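Local coordinates for protein 4-oxalocrotonate tautomerase (Staphylococcus aureus, PDB 2X4K) that belongs to the tautomerase enzymes of the MIF clan and assembles from six copies of one short beta-alpha-beta chain, at residues Glu25-Val30 and Gln39-Val44. Residues are numbered along the deposited sequence; the frame is centred on the assembly and turned at random. Where two conformers were deposited one is given.
With ZN (zinc ion), chain E.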
loop_
_atom_site.group_PDB
_atom_site.type_symbol
_atom_site.label_atom_id
_atom_site.label_comp_id
_atom_site.label_asym_id
_atom_site.label_seq_id
_atom_site.Cartn_x
_atom_site.Cartn_y
_atom_site.Cartn_z
ATOM N N GLU A 25 -12.114 -9.312 -14.411
ATOM C CA GLU A 25 -12.953 -8.150 -14.731
ATOM C C GLU A 25 -12.274 -6.836 -14.354
ATOM O O GLU A 25 -12.421 -5.845 -15.072
ATOM C CB GLU A 25 -14.317 -8.262 -14.062
ATOM C CG GLU A 25 -15.126 -9.471 -14.539
ATOM C CD GLU A 25 -16.182 -9.171 -15.590
ATOM O OE1 GLU A 25 -16.277 -8.025 -16.078
ATOM O OE2 GLU A 25 -16.944 -10.106 -15.921
ATOM N N VAL A 26 -11.544 -6.791 -13.238
ATOM C CA VAL A 26 -10.787 -5.591 -12.886
ATOM C C VAL A 26 -9.715 -5.334 -13.949
ATOM O O VAL A 26 -9.457 -4.189 -14.330
ATOM C CB VAL A 26 -10.165 -5.706 -11.478
ATOM C CG1 VAL A 26 -9.062 -4.671 -11.282
ATOM C CG2 VAL A 26 -11.246 -5.561 -10.404
ATOM N N THR A 27 -9.084 -6.402 -14.423
ATOM C CA THR A 27 -8.087 -6.268 -15.487
ATOM C C THR A 27 -8.727 -5.709 -16.755
ATOM O O THR A 27 -8.186 -4.786 -17.357
ATOM C CB THR A 27 -7.381 -7.609 -15.738
ATOM O OG1 THR A 27 -6.696 -7.996 -14.547
ATOM C CG2 THR A 27 -6.364 -7.511 -16.853
ATOM N N ASP A 28 -9.894 -6.232 -17.129
ATOM C CA ASP A 28 -10.638 -5.712 -18.276
ATOM C C ASP A 28 -10.888 -4.218 -18.120
ATOM O O ASP A 28 -10.736 -3.454 -19.073
ATOM C CB ASP A 28 -12.030 -6.362 -18.401
ATOM C CG ASP A 28 -12.013 -7.834 -18.789
ATOM O OD1 ASP A 28 -10.969 -8.377 -19.203
ATOM O OD2 ASP A 28 -13.105 -8.451 -18.691
ATOM N N ALA A 29 -11.330 -3.817 -16.933
ATOM C CA ALA A 29 -11.661 -2.424 -16.653
ATOM C C ALA A 29 -10.461 -1.506 -16.814
ATOM O O ALA A 29 -10.563 -0.433 -17.410
ATOM C CB ALA A 29 -12.231 -2.289 -15.245
ATOM N N VAL A 30 -9.325 -1.909 -16.254
ATOM C CA VAL A 30 -8.104 -1.113 -16.358
ATOM C C VAL A 30 -7.676 -1.020 -17.824
ATOM O O VAL A 30 -7.366 0.060 -18.333
ATOM C CB VAL A 30 -6.982 -1.715 -15.496
ATOM C CG1 VAL A 30 -5.654 -1.008 -15.766
ATOM C CG2 VAL A 30 -7.355 -1.623 -14.016
ATOM N N GLN A 39 -0.888 -7.539 -20.639
ATOM C CA GLN A 39 0.210 -8.286 -20.017
ATOM C C GLN A 39 0.958 -7.487 -18.941
ATOM O O GLN A 39 1.751 -8.049 -18.184
ATOM C CB GLN A 39 1.202 -8.781 -21.079
ATOM C CG GLN A 39 1.947 -7.687 -21.854
ATOM C CD GLN A 39 1.287 -7.324 -23.179
ATOM O OE1 GLN A 39 0.060 -7.244 -23.280
ATOM N NE2 GLN A 39 2.106 -7.087 -24.200
ATOM N N ALA A 40 0.720 -6.181 -18.898
ATOM C CA ALA A 40 1.358 -5.309 -17.921
ATOM C C ALA A 40 0.445 -4.991 -16.738
ATOM O O ALA A 40 0.830 -4.200 -15.874
ATOM C CB ALA A 40 1.776 -4.015 -18.601
ATOM N N ILE A 41 -0.746 -5.600 -16.688
ATOM C CA ILE A 41 -1.723 -5.284 -15.644
ATOM C C ILE A 41 -1.692 -6.384 -14.590
ATOM O O ILE A 41 -1.920 -7.553 -14.897
ATOM C CB ILE A 41 -3.151 -5.148 -16.205
ATOM C CG1 ILE A 41 -3.206 -4.032 -17.252
ATOM C CG2 ILE A 41 -4.140 -4.864 -15.066
ATOM C CD1 ILE A 41 -4.514 -3.981 -18.038
ATOM N N HIS A 42 -1.431 -5.982 -13.350
ATOM C CA HIS A 42 -1.248 -6.889 -12.227
ATOM C C HIS A 42 -2.309 -6.618 -11.180
ATOM O O HIS A 42 -2.610 -5.459 -10.903
ATOM C CB HIS A 42 0.128 -6.656 -11.617
ATOM C CG HIS A 42 1.227 -6.691 -12.623
ATOM N ND1 HIS A 42 1.495 -5.636 -13.465
ATOM C CD2 HIS A 42 2.110 -7.662 -12.943
ATOM C CE1 HIS A 42 2.511 -5.948 -14.249
ATOM N NE2 HIS A 42 2.899 -7.174 -13.958
ATOM N N VAL A 43 -2.855 -7.674 -10.584
ATOM C CA VAL A 43 -3.873 -7.533 -9.556
ATOM C C VAL A 43 -3.505 -8.370 -8.343
ATOM O O VAL A 43 -3.157 -9.543 -8.472
ATOM C CB VAL A 43 -5.269 -7.940 -10.064
ATOM C CG1 VAL A 43 -6.323 -7.777 -8.962
ATOM C CG2 VAL A 43 -5.639 -7.138 -11.294
ATOM N N VAL A 44 -3.587 -7.757 -7.169
ATOM C CA VAL A 44 -3.419 -8.437 -5.901
ATOM C C VAL A 44 -4.665 -8.214 -5.062
ATOM O O VAL A 44 -5.154 -7.092 -4.975
ATOM C CB VAL A 44 -2.195 -7.900 -5.140
ATOM C CG1 VAL A 44 -2.108 -8.506 -3.739
ATOM C CG2 VAL A 44 -0.917 -8.153 -5.943
HETATM ZN ZN ZN E . 4.602 -8.069 -14.600
HETATM O O HOH W 1 -4.164 -9.038 -13.997
HETATM O O HOH W 2 4.377 -10.404 -14.183
#
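Ile41, the last residue before strand 42-48, points its side chain at helix 16-34, and each part of it finds a place against Thr27 or Val30. Its CB lies 4.0 Å from Thr27 CG2, and the branch methyl CG2 packs on the same threonine methyl. The longer arm leaves CB anti to the carbonyl carbon (chi1 -60°) and runs on extended, carrying CG1 past Val30 CG1 until the terminal CD1 comes to rest 3.9 Å from that valine methyl and 3.8 Å from the backbone Thr27 O. The side chains of Val30 and Ile41 slide past one another in opposite directions, whereas those of Thr27 and Ile41 meet at a slant. Two residues further along, Val43 brings its CG2 to 3.5 Å from Thr27 OG1 and, more loosely, up to CG1 of the modelled conformer of Val26.

No direct hydrogen bond spans the two segments. A water does so instead, donating to Thr27 OG1 and to Ile41 O, both at 2.8 Å, while the threonine hydroxyl is also hydrogen-bonded to Val23 O within the helix. The alternation of side chains from Ile41 to Val43 turns His42 away from the helix. Its ND1 is hydrogen-bonded to Pro4 O, which helps fix the rotation of the ring, and its NE2 binds a zinc ion at 2.0 Å. The metal is shared with His42 of the fourth subunit and Asp62 of the third, and a water is a further ligand.

Val6 of strand 5-11 packs against Val26, Val30 and Val43, and the second subunit continues the sheet as an antiparallel ladder along residues 42-44. A helix packed through apolar side chains on two parallel strands is the beta-alpha-beta unit on which the tautomerase fold is built.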